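Local coordinates for protein tannase (Fusobacterium nucleatum subsp. nucleatum ATCC 25586, PDB 6YQ4) that probably acts as a hydrolase that breaks down gallotannins, giving this bacterium a detoxifying defence against these plant polyphenols, at residues K434-R439 with L457-S462; S304-N309 with V466-P471; E55-N60 with G64-N69. All coordinates share one frame; numbering follows the deposited sequence.

Interaction 1. Residues K434-R439 with L457-S462; sequences KYWRIR and LKLKNS
One face of the W436 indole is covered by a methyl group of L459, while the carbonyl oxygen of K434 lies in plane at the edge. The polar end of the indole is taken up locally, NE1 donating to T433 O, which leaves the contact with the helix purely apolar. The methyl group makes a CH-pi contact, with L459 CD2 3.5 Å from the centroid of the six-membered ring of W436 and only 15° off the ring normal. The two side chains cross at about a right angle, and the leucine fork divides its work: CD1 lies 3.6 Å from W436 CE3 and, along the strand, 4.0 Å from I438 CD1. Chi1 of -59° places CG of W436 beside the backbone N, and chi2 of 70° then turns a ring face to L459. The pair exemplifies how a crossover helix can cover its own strand with a single branched side chain.

A second pair of flat groups comes from R437 and R439, which alternate with W436 and I438 along the strand. Each guanidinium lies over a face of the other, offset toward the rim and with the planes clearly tilted; R439 NH1 donates to I438 O at 2.9 Å, and R437 has a salt bridge to D481.

The contact belongs to a beta-alpha-beta crossover of an alpha/beta-hydrolase sheet. Strand 435-439 runs between strands 202-206 and 465-469, helix 450-461 lies across W436 and I438, and helix 482-493 is met by Y435 and R437.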
loop_
_atom_site.group_PDB
_atom_site.type_symbol
_atom_site.label_atom_id
_atom_site.label_comp_id
_atom_site.label_asym_id
_atom_site.label_seq_id
_atom_site.Cartn_x
_atom_site.Cartn_y
_atom_site.Cartn_z
ATOM N N LYS A 434 -12.025 -10.666 -5.134
ATOM C CA LYS A 434 -11.652 -11.163 -6.453
ATOM C C LYS A 434 -10.722 -10.209 -7.205
ATOM O O LYS A 434 -9.814 -10.665 -7.904
ATOM C CB LYS A 434 -12.909 -11.451 -7.286
ATOM C CG LYS A 434 -12.882 -12.804 -8.030
ATOM C CD LYS A 434 -14.155 -13.036 -8.901
ATOM C CE LYS A 434 -13.829 -13.042 -10.410
ATOM N NZ LYS A 434 -15.012 -13.436 -11.261
ATOM N N TYR A 435 -10.927 -8.897 -7.108
ATOM C CA TYR A 435 -10.321 -7.952 -8.044
ATOM C C TYR A 435 -9.255 -7.079 -7.384
ATOM O O TYR A 435 -9.450 -6.559 -6.281
ATOM C CB TYR A 435 -11.394 -7.070 -8.667
ATOM C CG TYR A 435 -12.538 -7.829 -9.280
ATOM C CD1 TYR A 435 -12.395 -8.444 -10.524
ATOM C CD2 TYR A 435 -13.752 -7.938 -8.620
ATOM C CE1 TYR A 435 -13.424 -9.148 -11.095
ATOM C CE2 TYR A 435 -14.801 -8.621 -9.178
ATOM C CZ TYR A 435 -14.624 -9.239 -10.427
ATOM O OH TYR A 435 -15.650 -9.916 -11.018
ATOM N N TRP A 436 -8.135 -6.911 -8.086
ATOM C CA TRP A 436 -6.914 -6.303 -7.556
ATOM C C TRP A 436 -6.273 -5.475 -8.651
ATOM O O TRP A 436 -6.018 -5.993 -9.740
ATOM C CB TRP A 436 -5.897 -7.363 -7.073
ATOM C CG TRP A 436 -6.455 -8.250 -5.995
ATOM C CD1 TRP A 436 -7.441 -9.208 -6.126
ATOM C CD2 TRP A 436 -6.085 -8.243 -4.620
ATOM N NE1 TRP A 436 -7.702 -9.783 -4.906
ATOM C CE2 TRP A 436 -6.882 -9.202 -3.966
ATOM C CE3 TRP A 436 -5.162 -7.499 -3.867
ATOM C CZ2 TRP A 436 -6.762 -9.459 -2.600
ATOM C CZ3 TRP A 436 -5.036 -7.772 -2.519
ATOM C CH2 TRP A 436 -5.837 -8.730 -1.894
ATOM N N ARG A 437 -6.014 -4.201 -8.363
ATOM C CA ARG A 437 -5.264 -3.328 -9.257
ATOM C C ARG A 437 -4.027 -2.845 -8.506
ATOM O O ARG A 437 -4.139 -2.257 -7.422
ATOM C CB ARG A 437 -6.118 -2.150 -9.747
ATOM C CG ARG A 437 -5.473 -1.371 -10.885
ATOM C CD ARG A 437 -6.220 -0.100 -11.113
ATOM N NE ARG A 437 -5.815 0.622 -12.318
ATOM C CZ ARG A 437 -5.126 1.762 -12.318
ATOM N NH1 ARG A 437 -4.710 2.312 -11.164
ATOM N NH2 ARG A 437 -4.837 2.351 -13.471
ATOM N N ILE A 438 -2.859 -3.105 -9.080
ATOM C CA ILE A 438 -1.573 -2.905 -8.428
ATOM C C ILE A 438 -0.699 -2.119 -9.395
ATOM O O ILE A 438 -0.646 -2.439 -10.590
ATOM C CB ILE A 438 -0.920 -4.251 -8.045
ATOM C CG1 ILE A 438 -1.713 -4.971 -6.961
ATOM C CG2 ILE A 438 0.479 -4.078 -7.562
ATOM C CD1 ILE A 438 -1.268 -6.425 -6.785
ATOM N N ARG A 439 -0.068 -1.059 -8.896
ATOM C CA ARG A 439 0.786 -0.196 -9.698
ATOM C C ARG A 439 2.082 -0.005 -8.950
ATOM O O ARG A 439 2.063 0.300 -7.752
ATOM C CB ARG A 439 0.149 1.180 -9.969
ATOM C CG ARG A 439 -0.983 1.216 -11.020
ATOM C CD ARG A 439 -0.523 0.669 -12.384
ATOM N NE ARG A 439 -1.597 0.602 -13.388
ATOM C CZ ARG A 439 -2.387 -0.459 -13.583
ATOM N NH1 ARG A 439 -2.245 -1.559 -12.843
ATOM N NH2 ARG A 439 -3.313 -0.432 -14.534
ATOM N N LEU A 457 1.864 -12.097 -8.340
ATOM C CA LEU A 457 1.928 -13.500 -8.761
ATOM C C LEU A 457 1.128 -14.391 -7.830
ATOM O O LEU A 457 0.460 -15.337 -8.274
ATOM C CB LEU A 457 3.372 -13.989 -8.815
ATOM C CG LEU A 457 4.222 -13.441 -9.957
ATOM C CD1 LEU A 457 5.732 -13.431 -9.611
ATOM C CD2 LEU A 457 3.933 -14.231 -11.185
ATOM N N LYS A 458 1.254 -14.143 -6.532
ATOM C CA LYS A 458 0.557 -14.932 -5.531
ATOM C C LYS A 458 -0.943 -14.840 -5.723
ATOM O O LYS A 458 -1.654 -15.851 -5.630
ATOM C CB LYS A 458 0.978 -14.455 -4.139
ATOM C CG LYS A 458 0.352 -15.203 -3.009
ATOM C CD LYS A 458 0.828 -16.632 -2.989
ATOM C CE LYS A 458 0.085 -17.402 -1.910
ATOM N NZ LYS A 458 0.171 -18.898 -2.094
ATOM N N LEU A 459 -1.446 -13.656 -6.058
ATOM C CA LEU A 459 -2.887 -13.523 -6.278
ATOM C C LEU A 459 -3.334 -14.233 -7.563
ATOM O O LEU A 459 -4.389 -14.880 -7.594
ATOM C CB LEU A 459 -3.272 -12.050 -6.318
ATOM C CG LEU A 459 -3.081 -11.232 -5.058
ATOM C CD1 LEU A 459 -2.879 -9.753 -5.390
ATOM C CD2 LEU A 459 -4.286 -11.414 -4.161
ATOM N N LYS A 460 -2.566 -14.101 -8.641
ATOM C CA LYS A 460 -2.893 -14.823 -9.866
ATOM C C LYS A 460 -2.867 -16.328 -9.645
ATOM O O LYS A 460 -3.754 -17.057 -10.125
ATOM C CB LYS A 460 -1.913 -14.437 -10.973
ATOM C CG LYS A 460 -2.000 -12.987 -11.377
ATOM C CD LYS A 460 -1.020 -12.687 -12.476
ATOM C CE LYS A 460 -1.584 -13.034 -13.846
ATOM N NZ LYS A 460 -1.775 -11.767 -14.592
ATOM N N ASN A 461 -1.847 -16.818 -8.929
ATOM C CA ASN A 461 -1.716 -18.257 -8.722
ATOM C C ASN A 461 -2.874 -18.805 -7.902
ATOM O O ASN A 461 -3.136 -20.015 -7.953
ATOM C CB ASN A 461 -0.379 -18.574 -8.051
ATOM C CG ASN A 461 0.820 -18.384 -8.988
ATOM O OD1 ASN A 461 1.959 -18.465 -8.557
ATOM N ND2 ASN A 461 0.559 -18.152 -10.273
ATOM N N SER A 462 -3.563 -17.929 -7.166
ATOM C CA SER A 462 -4.708 -18.257 -6.335
ATOM C C SER A 462 -6.042 -17.959 -7.004
ATOM O O SER A 462 -7.080 -18.054 -6.343
ATOM C CB SER A 462 -4.644 -17.520 -4.991
ATOM O OG SER A 462 -3.344 -17.556 -4.424
#

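Interaction 2. Residues S304-N309 with V466-P471; sequences SIIIRN and VNFAAP
I306 packs against F468 and A470 where helix 298-316 meets an edge strand, 465-469, of the mixed alpha/beta-hydrolase sheet and the first residues of the loop that follows. The apolar contacts run through two separate branches of the isoleucine, an example of one beta-branched residue serving two neighbours at once. Its longer branch ends at the phenylalanine: I306 CD1 approaches F468 CE2 to 3.4 Å, at the ring edge and near its plane, and the two side chains cross at about a right angle. The shorter branch serves the loop, I306 CG2 lying 3.8 Å from A470 CB. The fork is set by chi1 of -68°, which holds CG1 beside the backbone N of I306 and leaves CG2 beside the carbonyl carbon. The CB bond of F468 does not aim at the helix, but chi1 of 175° carries the ring on to the isoleucine. F468 also packs on I438 and A456, joining the isoleucine to the neighbouring strand and helix.

Polar bonds are made within the helix, away from the patch, and between helix and loop. In the helix, R308 NH2 donates to N309 OD1 at 3.3 Å, in the guanidinium plane, and one face of that guanidinium is covered by I305 CG2. Between the two elements, A470 O pairs with the hydroxyl of S310, one turn beyond I306. The side chain of A470 also lies near, without touching, what is probably a Ser-His-Asp triad, so the loop passes close to the presumed active site.

Water supplies the remaining link: one molecule accepts from A470 N at 3.1 Å and makes a weak, 3.4 Å bond to I306 O.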
loop_
_atom_site.group_PDB
_atom_site.type_symbol
_atom_site.label_atom_id
_atom_site.label_comp_id
_atom_site.label_asym_id
_atom_site.label_seq_id
_atom_site.Cartn_x
_atom_site.Cartn_y
_atom_site.Cartn_z
ATOM N N SER A 304 12.084 -8.699 -15.990
ATOM C CA SER A 304 12.541 -7.928 -17.129
ATOM C C SER A 304 11.423 -7.758 -18.148
ATOM O O SER A 304 11.379 -6.750 -18.855
ATOM C CB SER A 304 13.765 -8.601 -17.748
ATOM O OG SER A 304 13.382 -9.626 -18.656
ATOM N N ILE A 305 10.491 -8.711 -18.212
ATOM C CA ILE A 305 9.394 -8.598 -19.171
ATOM C C ILE A 305 8.411 -7.519 -18.739
ATOM O O ILE A 305 7.875 -6.782 -19.575
ATOM C CB ILE A 305 8.714 -9.965 -19.362
ATOM C CG1 ILE A 305 9.711 -10.951 -19.967
ATOM C CG2 ILE A 305 7.548 -9.840 -20.293
ATOM C CD1 ILE A 305 9.210 -12.385 -20.031
ATOM N N ILE A 306 8.177 -7.384 -17.429
ATOM C CA ILE A 306 7.403 -6.250 -16.920
ATOM C C ILE A 306 7.993 -4.938 -17.422
ATOM O O ILE A 306 7.269 -4.032 -17.848
ATOM C CB ILE A 306 7.365 -6.273 -15.385
ATOM C CG1 ILE A 306 6.555 -7.437 -14.871
ATOM C CG2 ILE A 306 6.791 -4.977 -14.819
ATOM C CD1 ILE A 306 6.716 -7.523 -13.366
ATOM N N ILE A 307 9.321 -4.801 -17.346
ATOM C CA ILE A 307 9.946 -3.563 -17.799
ATOM C C ILE A 307 9.820 -3.436 -19.314
ATOM O O ILE A 307 9.456 -2.373 -19.825
ATOM C CB ILE A 307 11.414 -3.488 -17.324
ATOM C CG1 ILE A 307 11.494 -3.474 -15.794
ATOM C CG2 ILE A 307 12.114 -2.241 -17.866
ATOM C CD1 ILE A 307 10.808 -2.284 -15.161
ATOM N N ARG A 308 10.083 -4.526 -20.055
ATOM C CA ARG A 308 9.914 -4.501 -21.509
ATOM C C ARG A 308 8.524 -4.035 -21.881
ATOM O O ARG A 308 8.353 -3.188 -22.764
ATOM C CB ARG A 308 10.164 -5.887 -22.108
ATOM C CG ARG A 308 9.975 -5.953 -23.632
ATOM C CD ARG A 308 9.740 -7.389 -24.159
ATOM N NE ARG A 308 8.400 -7.872 -23.841
ATOM C CZ ARG A 308 8.021 -9.145 -23.904
ATOM N NH1 ARG A 308 8.895 -10.072 -24.273
ATOM N NH2 ARG A 308 6.766 -9.487 -23.592
ATOM N N ASN A 309 7.515 -4.571 -21.197
ATOM C CA ASN A 309 6.147 -4.166 -21.464
ATOM C C ASN A 309 5.929 -2.705 -21.112
ATOM O O ASN A 309 5.248 -1.983 -21.851
ATOM C CB ASN A 309 5.183 -5.055 -20.686
ATOM C CG ASN A 309 4.964 -6.402 -21.348
ATOM O OD1 ASN A 309 5.480 -6.690 -22.449
ATOM N ND2 ASN A 309 4.196 -7.241 -20.677
ATOM N N VAL A 466 -6.222 -9.942 -11.523
ATOM C CA VAL A 466 -5.171 -9.020 -11.131
ATOM C C VAL A 466 -4.804 -8.120 -12.303
ATOM O O VAL A 466 -4.462 -8.613 -13.378
ATOM C CB VAL A 466 -3.928 -9.778 -10.642
ATOM C CG1 VAL A 466 -2.764 -8.829 -10.461
ATOM C CG2 VAL A 466 -4.234 -10.524 -9.337
ATOM N N ASN A 467 -4.817 -6.799 -12.081
ATOM C CA ASN A 467 -4.394 -5.809 -13.077
ATOM C C ASN A 467 -3.138 -5.107 -12.545
ATOM O O ASN A 467 -3.228 -4.202 -11.708
ATOM C CB ASN A 467 -5.527 -4.820 -13.365
ATOM C CG ASN A 467 -5.203 -3.855 -14.498
ATOM O OD1 ASN A 467 -4.139 -3.247 -14.532
ATOM N ND2 ASN A 467 -6.138 -3.690 -15.410
ATOM N N PHE A 468 -1.968 -5.516 -13.066
ATOM C CA PHE A 468 -0.648 -5.122 -12.588
ATOM C C PHE A 468 0.163 -4.544 -13.730
ATOM O O PHE A 468 0.153 -5.075 -14.843
ATOM C CB PHE A 468 0.107 -6.299 -11.988
ATOM C CG PHE A 468 1.540 -5.980 -11.571
ATOM C CD1 PHE A 468 1.810 -5.010 -10.635
ATOM C CD2 PHE A 468 2.602 -6.699 -12.083
ATOM C CE1 PHE A 468 3.123 -4.736 -10.231
ATOM C CE2 PHE A 468 3.933 -6.419 -11.684
ATOM C CZ PHE A 468 4.186 -5.433 -10.760
ATOM N N ALA A 469 0.892 -3.475 -13.425
ATOM C CA ALA A 469 1.556 -2.620 -14.395
ATOM C C ALA A 469 2.615 -1.799 -13.667
ATOM O O ALA A 469 2.416 -1.378 -12.521
ATOM C CB ALA A 469 0.556 -1.685 -15.090
ATOM N N ALA A 470 3.734 -1.566 -14.347
ATOM C CA ALA A 470 4.793 -0.670 -13.875
ATOM C C ALA A 470 4.843 0.509 -14.832
ATOM O O ALA A 470 5.547 0.465 -15.849
ATOM C CB ALA A 470 6.137 -1.383 -13.799
ATOM N N PRO A 471 4.092 1.571 -14.562
ATOM C CA PRO A 471 4.035 2.703 -15.499
ATOM C C PRO A 471 5.398 3.368 -15.670
ATOM O O PRO A 471 6.085 3.680 -14.697
ATOM C CB PRO A 471 3.025 3.650 -14.841
ATOM C CG PRO A 471 2.275 2.801 -13.855
ATOM C CD PRO A 471 3.236 1.774 -13.382
HETATM O O HOH W 1 4.159 -2.801 -17.105
#

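Interaction 3. Residues E55-N60 with G64-N69; sequences EEYFNN and GSYNSN
N67, whose peptide carbonyl lies over the ring of Y57, folds its side chain into an Asx turn: N67 OD1 accepts from N69 N at 2.7 Å, with an angle of 145° at the hydrogen. The donor is tilted 20° from the amide's carbonyl plane. This local bond shapes the 64-69 segment just where it passes the tyrosine.

Y57 is the side chain that carries the contact. Its CG stands beside the backbone N (chi1 -65°), which lays the ring along the 66-68 backbone. One face of the ring illustrates how an aromatic can be covered by backbone atoms rather than by another side chain: N67 O stands 3.7 Å above the ring plane and S68 N 3.8 Å, both offset toward the rim. S68 adds a CH-pi contact, its CA lying 4.3 Å from the centroid of the Y57 ring. Near the root of the tyrosine, S68 CB comes within 3.5 Å of Y57 O and also packs on Y57 CB. At the far end, Y57 OH meets Y66 CB at 3.2 Å while its hydrogen bond goes to G108 O. The two tyrosines lie side by side and point the same way, and the Y66 ring meets that of Y109 edge to face.

The backbone of S68 bonds to that of G155, a residue of the magnesium site, and the side chain of S68 lies about 7 Å from the magnesium ion. The whole contact lies in the connection from strand 48-54 to strand 73-76. Residues 55-58 form a 3-10 turn whose E55 makes a salt bridge to R30, with F58 in a cation-pi contact with that same arginine of strand 26-36.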
loop_
_atom_site.group_PDB
_atom_site.type_symbol
_atom_site.label_atom_id
_atom_site.label_comp_id
_atom_site.label_asym_id
_atom_site.label_seq_id
_atom_site.Cartn_x
_atom_site.Cartn_y
_atom_site.Cartn_z
ATOM N N GLU A 55 -25.942 13.883 -4.088
ATOM C CA GLU A 55 -27.254 14.440 -3.790
ATOM C C GLU A 55 -28.352 13.761 -4.597
ATOM O O GLU A 55 -29.501 13.690 -4.144
ATOM C CB GLU A 55 -27.227 15.958 -4.038
ATOM C CG GLU A 55 -28.542 16.724 -3.802
ATOM C CD GLU A 55 -29.048 16.688 -2.364
ATOM O OE1 GLU A 55 -28.324 16.204 -1.475
ATOM O OE2 GLU A 55 -30.183 17.150 -2.118
ATOM N N GLU A 56 -28.019 13.254 -5.788
ATOM C CA GLU A 56 -28.985 12.516 -6.601
ATOM C C GLU A 56 -29.636 11.376 -5.829
ATOM O O GLU A 56 -30.806 11.058 -6.064
ATOM C CB GLU A 56 -28.296 11.951 -7.852
ATOM C CG GLU A 56 -28.015 12.970 -8.947
ATOM C CD GLU A 56 -26.779 13.832 -8.682
ATOM O OE1 GLU A 56 -26.443 14.642 -9.572
ATOM O OE2 GLU A 56 -26.149 13.700 -7.606
ATOM N N TYR A 57 -28.897 10.745 -4.916
ATOM C CA TYR A 57 -29.341 9.542 -4.222
ATOM C C TYR A 57 -30.341 9.828 -3.108
ATOM O O TYR A 57 -30.780 8.886 -2.428
ATOM C CB TYR A 57 -28.121 8.801 -3.681
ATOM C CG TYR A 57 -27.220 8.274 -4.787
ATOM C CD1 TYR A 57 -27.650 8.252 -6.112
ATOM C CD2 TYR A 57 -25.950 7.798 -4.506
ATOM C CE1 TYR A 57 -26.833 7.782 -7.119
ATOM C CE2 TYR A 57 -25.131 7.314 -5.506
ATOM C CZ TYR A 57 -25.575 7.311 -6.809
ATOM O OH TYR A 57 -24.749 6.832 -7.798
ATOM N N PHE A 58 -30.708 11.100 -2.918
ATOM C CA PHE A 58 -31.785 11.511 -2.029
ATOM C C PHE A 58 -32.976 12.079 -2.788
ATOM O O PHE A 58 -33.953 12.505 -2.169
ATOM C CB PHE A 58 -31.258 12.528 -1.010
ATOM C CG PHE A 58 -30.109 12.008 -0.205
ATOM C CD1 PHE A 58 -30.331 11.326 0.981
ATOM C CD2 PHE A 58 -28.803 12.166 -0.654
ATOM C CE1 PHE A 58 -29.271 10.823 1.714
ATOM C CE2 PHE A 58 -27.734 11.669 0.077
ATOM C CZ PHE A 58 -27.973 11.005 1.266
ATOM N N ASN A 59 -32.919 12.087 -4.116
ATOM C CA ASN A 59 -34.004 12.576 -4.954
ATOM C C ASN A 59 -34.421 11.534 -5.986
ATOM O O ASN A 59 -35.026 11.895 -7.001
ATOM C CB ASN A 59 -33.604 13.877 -5.658
ATOM C CG ASN A 59 -33.013 14.911 -4.711
ATOM O OD1 ASN A 59 -32.055 14.637 -3.988
ATOM N ND2 ASN A 59 -33.568 16.119 -4.731
ATOM N N ASN A 60 -34.087 10.256 -5.764
ATOM C CA ASN A 60 -34.525 9.155 -6.631
ATOM C C ASN A 60 -33.982 9.288 -8.051
ATOM O O ASN A 60 -34.658 8.957 -9.032
ATOM C CB ASN A 60 -36.045 9.035 -6.644
ATOM C CG ASN A 60 -36.545 8.168 -5.526
ATOM O OD1 ASN A 60 -36.681 6.956 -5.685
ATOM N ND2 ASN A 60 -36.799 8.777 -4.369
ATOM N N GLY A 64 -25.258 7.636 -14.101
ATOM C CA GLY A 64 -24.857 6.530 -14.949
ATOM C C GLY A 64 -25.720 5.332 -14.616
ATOM O O GLY A 64 -26.938 5.448 -14.458
ATOM N N SER A 65 -25.082 4.167 -14.474
ATOM C CA SER A 65 -25.777 2.955 -14.063
ATOM C C SER A 65 -26.104 2.918 -12.577
ATOM O O SER A 65 -26.811 2.004 -12.150
ATOM C CB SER A 65 -24.934 1.721 -14.406
ATOM O OG SER A 65 -24.219 1.898 -15.620
ATOM N N TYR A 66 -25.613 3.868 -11.783
ATOM C CA TYR A 66 -25.614 3.751 -10.328
ATOM C C TYR A 66 -26.784 4.506 -9.704
ATOM O O TYR A 66 -27.102 5.629 -10.107
ATOM C CB TYR A 66 -24.295 4.269 -9.744
ATOM C CG TYR A 66 -23.055 3.485 -10.160
ATOM C CD1 TYR A 66 -21.798 4.109 -10.225
ATOM C CD2 TYR A 66 -23.126 2.124 -10.464
ATOM C CE1 TYR A 66 -20.672 3.408 -10.600
ATOM C CE2 TYR A 66 -22.000 1.412 -10.840
ATOM C CZ TYR A 66 -20.777 2.055 -10.910
ATOM O OH TYR A 66 -19.650 1.350 -11.261
ATOM N N ASN A 67 -27.423 3.883 -8.714
ATOM C CA ASN A 67 -28.492 4.552 -7.981
ATOM C C ASN A 67 -28.260 4.447 -6.478
ATOM O O ASN A 67 -27.193 4.019 -6.037
ATOM C CB ASN A 67 -29.865 3.980 -8.369
ATOM C CG ASN A 67 -30.009 2.495 -8.049
ATOM O OD1 ASN A 67 -29.631 2.031 -6.974
ATOM N ND2 ASN A 67 -30.580 1.742 -8.989
ATOM N N SER A 68 -29.261 4.811 -5.685
ATOM C CA SER A 68 -29.089 4.854 -4.239
ATOM C C SER A 68 -29.060 3.477 -3.573
ATOM O O SER A 68 -28.738 3.402 -2.385
ATOM C CB SER A 68 -30.197 5.696 -3.624
ATOM O OG SER A 68 -30.519 5.189 -2.348
ATOM N N ASN A 69 -29.406 2.400 -4.281
ATOM C CA ASN A 69 -29.267 1.042 -3.763
ATOM C C ASN A 69 -28.152 0.275 -4.459
ATOM O O ASN A 69 -27.891 -0.886 -4.123
ATOM C CB ASN A 69 -30.584 0.275 -3.912
ATOM C CG ASN A 69 -31.677 0.827 -3.029
ATOM O OD1 ASN A 69 -32.008 0.242 -1.998
ATOM N ND2 ASN A 69 -32.241 1.966 -3.419
#

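From the N terminus, interaction 3 comes first, closing a short loop within the connection between strands 48-54 and 73-76, near the magnesium site. The chain then builds much of the sheet before helix 298-316 opens interaction 2, which closes only when strand 465-469 arrives, spanning more than 150 residues. Interaction 1 is nested inside that span and joins the first strand and the helix of the beta-alpha-beta unit that strand 465-469 completes. Interactions 1 and 2 touch through the adjacent strands, joining helices 298-316 and 450-461 to one end of the sheet. Interaction 3 stands apart, its centre about 31 Å from that of interaction 1.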